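Local coordinates for cellulose biosynthesis protein BcsG (Salmonella typhimurium LT2, PDB 5OLT) that is required for cellulose biosynthesis, its extramembrane domain being a zinc-binding member of the alkaline phosphatase family that probably acts as a transferase, at residues S97-S102 and V264-G268; N65-L69 and L216-H220; G103-R108 and H119-Y123; Q314-A320 and L348-A352. One frame throughout, in Å; residues are numbered along the deposited sequence. Where two conformers were deposited one is given.

Contact 1. Residues S97-S102 and V264-G268. With ZN (zinc ion), chain B.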
loop_
_atom_site.group_PDB
_atom_site.type_symbol
_atom_site.label_atom_id
_atom_site.label_comp_id
_atom_site.label_asym_id
_atom_site.label_seq_id
_atom_site.Cartn_x
_atom_site.Cartn_y
_atom_site.Cartn_z
ATOM N N SER A 97 0.986 -2.243 -6.933
ATOM C CA SER A 97 1.897 -2.498 -5.808
ATOM C C SER A 97 3.388 -2.416 -6.187
ATOM O O SER A 97 4.234 -2.364 -5.297
ATOM C CB SER A 97 1.632 -3.873 -5.181
ATOM O OG SER A 97 2.024 -4.885 -6.077
ATOM N N GLY A 98 3.691 -2.386 -7.479
ATOM C CA GLY A 98 5.069 -2.163 -7.929
ATOM C C GLY A 98 5.981 -3.375 -7.916
ATOM O O GLY A 98 7.129 -3.231 -8.334
ATOM N N THR A 99 5.496 -4.525 -7.421
ATOM C CA THR A 99 6.338 -5.725 -7.241
ATOM C C THR A 99 5.463 -6.872 -6.852
ATOM O O THR A 99 4.279 -6.668 -6.475
ATOM C CB THR A 99 7.399 -5.463 -6.142
ATOM O OG1 THR A 99 8.239 -6.618 -6.016
ATOM C CG2 THR A 99 6.744 -5.148 -4.797
ATOM N N SER A 100 5.998 -8.090 -6.969
ATOM C CA SER A 100 5.235 -9.247 -6.526
ATOM C C SER A 100 5.873 -9.990 -5.358
ATOM O O SER A 100 5.391 -11.089 -5.034
ATOM C CB SER A 100 4.918 -10.173 -7.672
ATOM O OG SER A 100 6.089 -10.608 -8.342
ATOM N N TYR A 101 6.883 -9.386 -4.709
ATOM C CA TYR A 101 7.527 -10.001 -3.538
ATOM C C TYR A 101 7.334 -9.153 -2.302
ATOM O O TYR A 101 7.225 -7.928 -2.391
ATOM C CB TYR A 101 9.028 -10.193 -3.798
ATOM C CG TYR A 101 9.384 -11.212 -4.885
ATOM C CD1 TYR A 101 8.641 -12.378 -5.081
ATOM C CD2 TYR A 101 10.530 -11.029 -5.639
ATOM C CE1 TYR A 101 9.010 -13.321 -6.056
ATOM C CE2 TYR A 101 10.939 -11.970 -6.580
ATOM C CZ TYR A 101 10.171 -13.104 -6.789
ATOM O OH TYR A 101 10.618 -14.013 -7.757
ATOM N N SER A 102 7.316 -9.814 -1.134
ATOM C CA SER A 102 6.954 -9.135 0.101
ATOM C C SER A 102 7.955 -8.087 0.559
ATOM O O SER A 102 7.562 -6.968 0.925
ATOM C CB SER A 102 6.813 -10.160 1.230
ATOM O OG SER A 102 5.877 -11.177 0.893
ATOM N N VAL A 264 -3.310 -1.454 2.531
ATOM C CA VAL A 264 -2.584 -1.501 1.247
ATOM C C VAL A 264 -1.861 -2.832 1.154
ATOM O O VAL A 264 -0.917 -3.115 1.919
ATOM C CB VAL A 264 -1.630 -0.303 1.095
ATOM C CG1 VAL A 264 -0.803 -0.111 2.358
ATOM C CG2 VAL A 264 -0.771 -0.355 -0.177
ATOM N N PRO A 265 -2.361 -3.697 0.293
ATOM C CA PRO A 265 -1.696 -5.009 0.135
ATOM C C PRO A 265 -0.316 -4.871 -0.486
ATOM O O PRO A 265 -0.026 -3.914 -1.203
ATOM C CB PRO A 265 -2.613 -5.775 -0.805
ATOM C CG PRO A 265 -3.941 -5.077 -0.651
ATOM C CD PRO A 265 -3.614 -3.623 -0.479
ATOM N N GLU A 266 0.526 -5.850 -0.170
ATOM C CA GLU A 266 1.885 -5.887 -0.739
ATOM C C GLU A 266 1.884 -6.254 -2.212
ATOM O O GLU A 266 2.704 -5.743 -2.987
ATOM C CB GLU A 266 2.673 -7.018 -0.080
ATOM C CG GLU A 266 2.928 -6.961 1.421
ATOM C CD GLU A 266 3.532 -8.273 1.877
ATOM O OE1 GLU A 266 3.779 -9.130 0.992
ATOM O OE2 GLU A 266 3.745 -8.455 3.084
ATOM N N HIS A 267 1.037 -7.229 -2.574
ATOM C CA HIS A 267 1.036 -7.900 -3.900
ATOM C C HIS A 267 0.015 -9.008 -3.775
ATOM O O HIS A 267 -0.348 -9.409 -2.640
ATOM C CB HIS A 267 2.436 -8.562 -4.217
ATOM C CG HIS A 267 2.841 -9.597 -3.201
ATOM N ND1 HIS A 267 2.324 -10.878 -3.202
ATOM C CD2 HIS A 267 3.631 -9.503 -2.104
ATOM C CE1 HIS A 267 2.759 -11.525 -2.125
ATOM N NE2 HIS A 267 3.572 -10.722 -1.452
ATOM N N GLY A 268 -0.406 -9.535 -4.913
ATOM C CA GLY A 268 -1.356 -10.626 -4.912
ATOM C C GLY A 268 -0.784 -11.985 -4.580
ATOM O O GLY A 268 0.426 -12.209 -4.610
HETATM ZN ZN ZN B . 3.910 -10.998 0.593
HETATM O O HOH W 1 4.885 -13.227 0.018
#
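His-267 packs against the loop Ser-97 to Ser-102 and ends on the zinc. Its CB lies 3.5 Å from Thr-99 O. With chi1 at 59°, CG is wedged between the backbone N and the carbonyl carbon, which brings the ring's face against Ser-100; Ser-100 O sits over that face, nearest CG, 3.4 Å above the ring plane and offset toward the rim. CD2 passes Tyr-101 C and, like CE1, flanks the zinc-binding NE2. At the ring edge, ND1 donates to Gly-268 O at 2.7 Å; that oxygen lies only 6° out of the imidazole plane, so the bond fixes the ring's rotation. His-267 NE2 is left to bind the zinc ion at 2.1 Å.

The two loops follow the C-terminal ends of strands 90-96 and 259-265, which run the same way on either side of the antiparallel strand 291-299, an arrangement consistent with the metal site of the alkaline phosphatase fold. Ser-102, in the first turn of helix 102-110, gives the zinc OG at 2.0 Å. Glu-266 extends beyond CG and gives it OE1 at 1.9 Å, while its OE2 is held by Asn-215 ND2. The closeness of Ser-102 OG to Glu-266 OE1 and His-267 NE2 comes from the shared metal and is not hydrogen bonding. Cys-67 SG and a more distant water, 2.5 Å from the zinc, complete the site, and Ser-102 OG also bonds a citrate, probably from the crystallisation liquor. Ser-97 CB packs tightly on Glu-266 O (3.1 Å), its OG turned back to donate to Thr-99 O.

Contact 2. Residues N65-L69 and L216-H220. With ZN (zinc ion), chain B.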
loop_
_atom_site.group_PDB
_atom_site.type_symbol
_atom_site.label_atom_id
_atom_site.label_comp_id
_atom_site.label_asym_id
_atom_site.label_seq_id
_atom_site.Cartn_x
_atom_site.Cartn_y
_atom_site.Cartn_z
ATOM N N ASN A 65 -0.728 -3.620 6.062
ATOM C CA ASN A 65 -0.053 -4.056 4.853
ATOM C C ASN A 65 -0.211 -5.572 4.750
ATOM O O ASN A 65 0.292 -6.316 5.587
ATOM C CB ASN A 65 1.420 -3.608 4.974
ATOM C CG ASN A 65 2.246 -3.925 3.762
ATOM O OD1 ASN A 65 1.839 -3.683 2.599
ATOM N ND2 ASN A 65 3.437 -4.434 4.008
ATOM N N ILE A 66 -0.982 -6.008 3.757
ATOM C CA ILE A 66 -1.458 -7.395 3.699
ATOM C C ILE A 66 -0.761 -8.167 2.600
ATOM O O ILE A 66 -0.834 -7.787 1.428
ATOM C CB ILE A 66 -2.986 -7.436 3.447
ATOM C CG1 ILE A 66 -3.737 -6.676 4.557
ATOM C CG2 ILE A 66 -3.486 -8.890 3.304
ATOM C CD1 ILE A 66 -5.209 -6.452 4.261
ATOM N N CYS A 67 -0.099 -9.260 2.978
ATOM C CA CYS A 67 0.543 -10.131 1.987
ATOM C C CYS A 67 -0.517 -10.856 1.146
ATOM O O CYS A 67 -1.527 -11.305 1.687
ATOM C CB CYS A 67 1.448 -11.137 2.734
ATOM S SG CYS A 67 2.380 -12.298 1.674
ATOM N N SER A 68 -0.253 -11.001 -0.163
ATOM C CA SER A 68 -0.990 -11.975 -0.987
ATOM C C SER A 68 -2.487 -11.662 -1.138
ATOM O O SER A 68 -3.331 -12.551 -0.956
ATOM C CB SER A 68 -0.767 -13.415 -0.480
ATOM O OG SER A 68 0.619 -13.736 -0.534
ATOM N N LEU A 69 -2.790 -10.422 -1.544
ATOM C CA LEU A 69 -4.161 -9.960 -1.742
ATOM C C LEU A 69 -4.168 -8.980 -2.910
ATOM O O LEU A 69 -3.731 -7.832 -2.756
ATOM C CB LEU A 69 -4.678 -9.294 -0.450
ATOM C CG LEU A 69 -6.101 -8.705 -0.588
ATOM C CD1 LEU A 69 -7.098 -9.793 -0.910
ATOM C CD2 LEU A 69 -6.453 -8.019 0.740
ATOM N N LEU A 216 0.729 -8.225 7.753
ATOM C CA LEU A 216 -0.146 -9.385 7.951
ATOM C C LEU A 216 0.110 -10.477 6.932
ATOM O O LEU A 216 0.028 -10.227 5.735
ATOM C CB LEU A 216 -1.646 -8.986 7.791
ATOM C CG LEU A 216 -2.206 -8.020 8.795
ATOM C CD1 LEU A 216 -1.749 -6.611 8.475
ATOM C CD2 LEU A 216 -3.727 -8.088 8.779
ATOM N N LEU A 217 0.317 -11.689 7.423
ATOM C CA LEU A 217 0.651 -12.849 6.612
ATOM C C LEU A 217 -0.431 -13.954 6.413
ATOM O O LEU A 217 -0.119 -14.964 5.779
ATOM C CB LEU A 217 1.874 -13.522 7.326
ATOM C CG LEU A 217 2.833 -14.319 6.469
ATOM C CD1 LEU A 217 3.524 -13.396 5.463
ATOM C CD2 LEU A 217 3.862 -15.026 7.346
ATOM N N PRO A 218 -1.688 -13.797 6.909
ATOM C CA PRO A 218 -2.535 -15.002 6.868
ATOM C C PRO A 218 -2.859 -15.524 5.470
ATOM O O PRO A 218 -3.145 -16.718 5.330
ATOM C CB PRO A 218 -3.804 -14.559 7.591
ATOM C CG PRO A 218 -3.882 -13.098 7.326
ATOM C CD PRO A 218 -2.440 -12.637 7.435
ATOM N N LEU A 219 -2.826 -14.653 4.455
ATOM C CA LEU A 219 -3.214 -15.076 3.108
ATOM C C LEU A 219 -2.045 -15.680 2.342
ATOM O O LEU A 219 -2.222 -16.122 1.219
ATOM C CB LEU A 219 -3.819 -13.901 2.332
ATOM C CG LEU A 219 -4.985 -13.236 3.061
ATOM C CD1 LEU A 219 -5.549 -12.148 2.139
ATOM C CD2 LEU A 219 -6.076 -14.209 3.520
ATOM N N HIS A 220 -0.840 -15.722 2.942
ATOM C CA HIS A 220 0.291 -16.332 2.237
ATOM C C HIS A 220 0.054 -17.814 1.967
ATOM O O HIS A 220 -0.522 -18.520 2.779
ATOM C CB HIS A 220 1.561 -16.162 3.057
ATOM C CG HIS A 220 2.832 -16.474 2.294
ATOM N ND1 HIS A 220 3.200 -17.757 1.902
ATOM C CD2 HIS A 220 3.816 -15.661 1.861
ATOM C CE1 HIS A 220 4.375 -17.713 1.300
ATOM N NE2 HIS A 220 4.775 -16.452 1.271
HETATM ZN ZN ZN B . 3.910 -10.998 0.593
HETATM O O HOH W 2 -1.832 -11.955 4.322
HETATM O O HOH W 1 4.885 -13.227 0.018
#
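The His-220 imidazole meets Cys-67 with its edge: SG lies near the ring plane, 3.7 Å from CD2, and its direction from the ring centre is 75° off the normal. Ser-68 OG approaches the same ring obliquely, and Phe-183 stacks on it. NE2 is hydrogen-bonded to a citrate, probably from the crystallisation liquor. Chi1 of Cys-67 is -179°, which turns SG away from the backbone N, to the carbonyl side, and onto the zinc, 2.3 Å away. Leu-217 CD1 packs against Cys-67 CB.

Behind the sulfur the segments join as parallel strands, Ile-66 bridged with Leu-216. Leu-216 N donates to Asn-65 O and Cys-67 N to Leu-216 O, both at 2.9 Å. Beyond this bridge the chain of Leu-216 leaves the sheet through a type I turn, Leu-217 to His-220. Water 2 fills the angle between the two backbones: it donates to Cys-67 O (2.7 Å) and Leu-216 O and accepts from Leu-219 N. Leu-219 closes the other flank, its CD1 lying 4.0 Å from Ile-66 CG2 and equally far from Leu-69 CB, while its CB rests on Cys-67 O. Tyr-234 and Arg-237 of helix 234-255 pack against the same leucine.

Both the N-H and the carbonyl of Cys-67 are thus engaged, so the backbone that carries the zinc-binding sulfur is held by sheet and water bonds at the end of strand 60-66. The C-H edge of the imidazole probably presents a slightly positive rim to that sulfur.

Contact 3. Residues G103-R108 and H119-Y123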
loop_
_atom_site.group_PDB
_atom_site.type_symbol
_atom_site.label_atom_id
_atom_site.label_comp_id
_atom_site.label_asym_id
_atom_site.label_seq_id
_atom_site.Cartn_x
_atom_site.Cartn_y
_atom_site.Cartn_z
ATOM N N GLY A 103 9.253 -8.433 0.538
ATOM C CA GLY A 103 10.268 -7.489 1.022
ATOM C C GLY A 103 10.276 -6.194 0.242
ATOM O O GLY A 103 10.132 -5.112 0.819
ATOM N N PRO A 104 10.377 -6.289 -1.089
ATOM C CA PRO A 104 10.372 -5.055 -1.876
ATOM C C PRO A 104 9.055 -4.292 -1.733
ATOM O O PRO A 104 9.081 -3.059 -1.765
ATOM C CB PRO A 104 10.550 -5.541 -3.308
ATOM C CG PRO A 104 10.974 -6.938 -3.228
ATOM C CD PRO A 104 10.759 -7.484 -1.868
ATOM N N ALA A 105 7.917 -4.990 -1.574
ATOM C CA ALA A 105 6.657 -4.280 -1.380
ATOM C C ALA A 105 6.665 -3.443 -0.134
ATOM O O ALA A 105 6.196 -2.288 -0.154
ATOM C CB ALA A 105 5.500 -5.255 -1.327
ATOM N N ALA A 106 7.153 -4.020 0.953
ATOM C CA ALA A 106 7.182 -3.295 2.225
ATOM C C ALA A 106 8.134 -2.104 2.145
ATOM O O ALA A 106 7.813 -1.006 2.618
ATOM C CB ALA A 106 7.592 -4.219 3.344
ATOM N N ILE A 107 9.302 -2.282 1.505
ATOM C CA ILE A 107 10.226 -1.173 1.358
ATOM C C ILE A 107 9.599 -0.059 0.503
ATOM O O ILE A 107 9.719 1.120 0.843
ATOM C CB ILE A 107 11.553 -1.642 0.710
ATOM C CG1 ILE A 107 12.230 -2.722 1.583
ATOM C CG2 ILE A 107 12.521 -0.461 0.589
ATOM C CD1 ILE A 107 13.319 -3.458 0.815
ATOM N N ARG A 108 8.911 -0.419 -0.590
ATOM C CA ARG A 108 8.274 0.588 -1.433
ATOM C C ARG A 108 7.240 1.391 -0.617
ATOM O O ARG A 108 7.160 2.602 -0.737
ATOM C CB ARG A 108 7.639 -0.060 -2.646
ATOM C CG ARG A 108 8.673 -0.551 -3.658
ATOM C CD ARG A 108 8.032 -1.168 -4.901
ATOM N NE ARG A 108 9.075 -1.569 -5.869
ATOM C CZ ARG A 108 9.758 -0.714 -6.638
ATOM N NH1 ARG A 108 9.485 0.594 -6.649
ATOM N NH2 ARG A 108 10.753 -1.181 -7.417
ATOM N N HIS A 119 14.053 -1.315 -8.930
ATOM C CA HIS A 119 14.321 -2.303 -7.930
ATOM C C HIS A 119 15.727 -2.139 -7.295
ATOM O O HIS A 119 15.857 -2.243 -6.076
ATOM C CB HIS A 119 14.125 -3.703 -8.508
ATOM C CG HIS A 119 14.297 -4.778 -7.497
ATOM N ND1 HIS A 119 13.263 -5.225 -6.701
ATOM C CD2 HIS A 119 15.390 -5.484 -7.133
ATOM C CE1 HIS A 119 13.704 -6.193 -5.913
ATOM N NE2 HIS A 119 15.000 -6.366 -6.153
ATOM N N THR A 120 16.725 -1.891 -8.150
ATOM C CA THR A 120 18.103 -1.666 -7.707
ATOM C C THR A 120 18.144 -0.581 -6.611
ATOM O O THR A 120 18.733 -0.808 -5.540
ATOM C CB THR A 120 19.032 -1.285 -8.887
ATOM O OG1 THR A 120 18.953 -2.279 -9.923
ATOM C CG2 THR A 120 20.483 -1.178 -8.424
ATOM N N ARG A 121 17.481 0.552 -6.885
ATOM C CA ARG A 121 17.484 1.739 -6.004
ATOM C C ARG A 121 16.800 1.422 -4.656
ATOM O O ARG A 121 17.107 2.043 -3.604
ATOM C CB ARG A 121 16.831 2.941 -6.699
ATOM C CG ARG A 121 17.663 3.896 -7.546
ATOM C CD ARG A 121 17.355 5.396 -7.174
ATOM N NE ARG A 121 16.045 5.936 -7.660
ATOM C CZ ARG A 121 15.146 6.661 -6.976
ATOM N NH1 ARG A 121 15.357 7.025 -5.696
ATOM N NH2 ARG A 121 14.006 7.075 -7.588
ATOM N N LEU A 122 15.890 0.449 -4.638
ATOM C CA LEU A 122 15.281 0.052 -3.330
ATOM C C LEU A 122 16.225 -0.427 -2.274
ATOM O O LEU A 122 15.916 -0.371 -1.068
ATOM C CB LEU A 122 14.313 -1.124 -3.459
ATOM C CG LEU A 122 12.944 -0.846 -3.902
ATOM C CD1 LEU A 122 12.179 -2.163 -3.878
ATOM C CD2 LEU A 122 12.256 0.252 -3.106
ATOM N N TYR A 123 17.354 -0.993 -2.725
ATOM C CA TYR A 123 18.272 -1.646 -1.826
ATOM C C TYR A 123 19.493 -0.784 -1.462
ATOM O O TYR A 123 20.452 -1.272 -0.873
ATOM C CB TYR A 123 18.617 -3.059 -2.344
ATOM C CG TYR A 123 17.420 -3.945 -2.165
ATOM C CD1 TYR A 123 17.210 -4.622 -0.950
ATOM C CD2 TYR A 123 16.447 -4.076 -3.174
ATOM C CE1 TYR A 123 16.067 -5.390 -0.751
ATOM C CE2 TYR A 123 15.319 -4.838 -2.970
ATOM C CZ TYR A 123 15.134 -5.507 -1.781
ATOM O OH TYR A 123 14.005 -6.283 -1.573
HETATM O O HOH W 3 10.756 -3.924 -6.754
#
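Leu-122 has CG opposite its carbonyl carbon (chi1 -82°), which aims both methyls at helix 102-110, while Arg-108 stretches straight from CG to NE (chi2 -178°) and passes the leucine at about a right angle. CD1 of Leu-122 comes 3.7 Å from Arg-108 NE, and the leucine lies over one face of the guanidinium, displaced toward its rim. The same CD1 touches Pro-104 CB, and CD2 sits 3.8 Å from Ile-107 CG2.

At the guanidinium edge, water 3 accepts from Arg-108 NH2 (2.8 Å) and is also hydrogen-bonded to His-119 ND1, lying in the plane of both groups. The His-119 ring turns its CE1 edge to Pro-104 CG, 3.9 Å away. The end of Tyr-123 comes in toward helix 102-110, at about a right angle to Ile-107: its OH lies 3.5 Å from Pro-104 CD, and its CE1 meets Ile-107 CD1 at 3.7 Å.

Arg-108 NH1 is bonded to Pro-117 O and Tyr-123 OH to Glu-159, linking the pair to the connecting loop and to helix 156-162. The short helix 119-122 thus packs beside helix 102-110, whose Ala-106 lies against Phe-156 and Val-160 and whose Ala-105 lies against Glu-266, just past strand 259-265.

Contact 4. Residues Q314-A320 and L348-A352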
loop_
_atom_site.group_PDB
_atom_site.type_symbol
_atom_site.label_atom_id
_atom_site.label_comp_id
_atom_site.label_asym_id
_atom_site.label_seq_id
_atom_site.Cartn_x
_atom_site.Cartn_y
_atom_site.Cartn_z
ATOM N N GLN A 314 -7.994 6.472 -11.211
ATOM C CA GLN A 314 -6.758 6.772 -11.950
ATOM C C GLN A 314 -5.617 5.860 -11.499
ATOM O O GLN A 314 -5.589 5.421 -10.332
ATOM C CB GLN A 314 -6.377 8.237 -11.743
ATOM C CG GLN A 314 -7.461 9.206 -12.209
ATOM C CD GLN A 314 -8.474 9.618 -11.128
ATOM O OE1 GLN A 314 -8.537 9.067 -10.001
ATOM N NE2 GLN A 314 -9.279 10.624 -11.471
ATOM N N PRO A 315 -4.672 5.563 -12.406
ATOM C CA PRO A 315 -3.536 4.692 -12.009
ATOM C C PRO A 315 -2.780 5.333 -10.839
ATOM O O PRO A 315 -2.390 6.508 -10.920
ATOM C CB PRO A 315 -2.651 4.679 -13.258
ATOM C CG PRO A 315 -3.584 4.949 -14.373
ATOM C CD PRO A 315 -4.608 5.906 -13.848
ATOM N N SER A 316 -2.614 4.592 -9.742
ATOM C CA SER A 316 -2.076 5.131 -8.505
ATOM C C SER A 316 -1.071 4.162 -7.913
ATOM O O SER A 316 -1.023 2.970 -8.279
ATOM C CB SER A 316 -3.219 5.279 -7.492
ATOM O OG SER A 316 -4.227 6.167 -7.982
ATOM N N SER A 317 -0.299 4.664 -6.976
ATOM C CA SER A 317 0.557 3.786 -6.183
ATOM C C SER A 317 0.872 4.480 -4.860
ATOM O O SER A 317 0.096 5.374 -4.418
ATOM C CB SER A 317 1.843 3.417 -6.984
ATOM O OG SER A 317 2.514 2.340 -6.338
ATOM N N TYR A 318 1.993 4.100 -4.222
ATOM C CA TYR A 318 2.281 4.547 -2.851
ATOM C C TYR A 318 2.318 6.055 -2.680
ATOM O O TYR A 318 1.958 6.562 -1.599
ATOM C CB TYR A 318 3.585 3.940 -2.360
ATOM C CG TYR A 318 3.556 2.434 -2.456
ATOM C CD1 TYR A 318 2.762 1.678 -1.585
ATOM C CD2 TYR A 318 4.266 1.764 -3.462
ATOM C CE1 TYR A 318 2.696 0.286 -1.690
ATOM C CE2 TYR A 318 4.210 0.380 -3.588
ATOM C CZ TYR A 318 3.447 -0.363 -2.687
ATOM O OH TYR A 318 3.359 -1.740 -2.812
ATOM N N LEU A 319 2.761 6.785 -3.706
ATOM C CA LEU A 319 2.860 8.234 -3.565
ATOM C C LEU A 319 1.493 8.844 -3.224
ATOM O O LEU A 319 1.431 9.825 -2.457
ATOM C CB LEU A 319 3.455 8.882 -4.827
ATOM C CG LEU A 319 3.896 10.342 -4.700
ATOM C CD1 LEU A 319 5.058 10.488 -3.714
ATOM C CD2 LEU A 319 4.267 10.874 -6.077
ATOM N N ALA A 320 0.409 8.270 -3.767
ATOM C CA ALA A 320 -0.942 8.777 -3.451
ATOM C C ALA A 320 -1.319 8.553 -1.983
ATOM O O ALA A 320 -2.071 9.379 -1.416
ATOM C CB ALA A 320 -1.982 8.146 -4.363
ATOM N N LEU A 348 -4.815 13.825 -6.721
ATOM C CA LEU A 348 -3.825 12.941 -6.102
ATOM C C LEU A 348 -2.808 12.556 -7.162
ATOM O O LEU A 348 -3.127 12.493 -8.361
ATOM C CB LEU A 348 -4.508 11.690 -5.530
ATOM C CG LEU A 348 -5.425 11.879 -4.320
ATOM C CD1 LEU A 348 -6.217 10.612 -4.023
ATOM C CD2 LEU A 348 -4.663 12.340 -3.096
ATOM N N PRO A 349 -1.582 12.297 -6.720
ATOM C CA PRO A 349 -0.597 11.882 -7.732
ATOM C C PRO A 349 -0.984 10.578 -8.425
ATOM O O PRO A 349 -1.419 9.609 -7.782
ATOM C CB PRO A 349 0.686 11.688 -6.935
ATOM C CG PRO A 349 0.272 11.582 -5.536
ATOM C CD PRO A 349 -1.036 12.311 -5.362
ATOM N N GLN A 350 -0.827 10.570 -9.743
ATOM C CA GLN A 350 -1.032 9.348 -10.546
ATOM C C GLN A 350 0.334 8.779 -10.837
ATOM O O GLN A 350 1.316 9.530 -10.936
ATOM C CB GLN A 350 -1.717 9.645 -11.887
ATOM C CG GLN A 350 -3.084 10.287 -11.659
ATOM C CD GLN A 350 -3.820 10.572 -12.936
ATOM O OE1 GLN A 350 -3.828 9.771 -13.857
ATOM N NE2 GLN A 350 -4.525 11.711 -12.962
ATOM N N THR A 351 0.391 7.459 -10.967
ATOM C CA THR A 351 1.661 6.770 -11.206
ATOM C C THR A 351 1.378 5.679 -12.211
ATOM O O THR A 351 0.405 4.909 -12.065
ATOM C CB THR A 351 2.199 6.141 -9.897
ATOM O OG1 THR A 351 2.324 7.169 -8.894
ATOM C CG2 THR A 351 3.574 5.496 -10.134
ATOM N N ALA A 352 2.198 5.605 -13.253
ATOM C CA ALA A 352 2.037 4.532 -14.241
ATOM C C ALA A 352 2.262 3.175 -13.554
ATOM O O ALA A 352 3.070 3.084 -12.594
ATOM C CB ALA A 352 3.011 4.725 -15.417
HETATM O O HOH W 4 -0.416 2.487 -11.130
HETATM O O HOH W 5 -4.175 8.891 -7.659
HETATM O O HOH W 6 0.253 7.436 -7.096
#
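Pro-315 O accepts from Thr-351 N at 2.9 Å, with the donor 46° out of the carbonyl plane; Gln-350 CA also lies against this oxygen, in a CA-H...O contact of 3.2 Å. Three waters extend the joint. Water 4 donates to Ser-316 O and Thr-351 O, water 5 to Ser-316 OG and Pro-349 O. Water 6 accepts from Ser-317 N, donates to Pro-349 O, and is hydrogen-bonded to Thr-351 OG1. Pro-349 O therefore takes two water bonds.

Residues 314-317 lead from edge strand 310-312 of the central sheet into helix 318-328, whose first turn is bonded by Ala-320 N to Ser-317 O. Residues 348-352 are the loop between helix 341-345 and strand 355-357 of the four-stranded antiparallel sheet.

Pro-349 wedges against the helix start: its CB lies 3.8 Å from Leu-319 CD2 and its CG 3.7 Å from Ala-320 CA. Thr-351 CB rests 4.0 Å from Ser-317 CB; Ser-317 OG itself is bonded to Asn-96 O. At the solvent-facing end Gln-350 runs straight (chi2 -179°) and passes Gln-314 at a slant, its OE1 3.6 Å from Gln-314 CB.

Overall arrangement
From the N terminus, strand 60-66 opens contact 2 at 65-69, and strand 90-96 then leads into 97-102 of contact 1. Contact 3 opens and closes next, a short loop from helix 102-110 to helix 119-122, nested inside both longer ones. Contact 2 closes at 216-220 and contact 1 only at 264-268, so these two cross; they join at neighbouring strands of the central sheet and share the zinc. Contact 4 follows in series, tying the start of helix 318-328 to the loop before strand 355-357. Tyr-318 connects it to contacts 1 and 3, its OH bonded to Ser-97 O and its ring touching Arg-108. Contacts 2 and 4 do not touch, their centres about 22 Å apart.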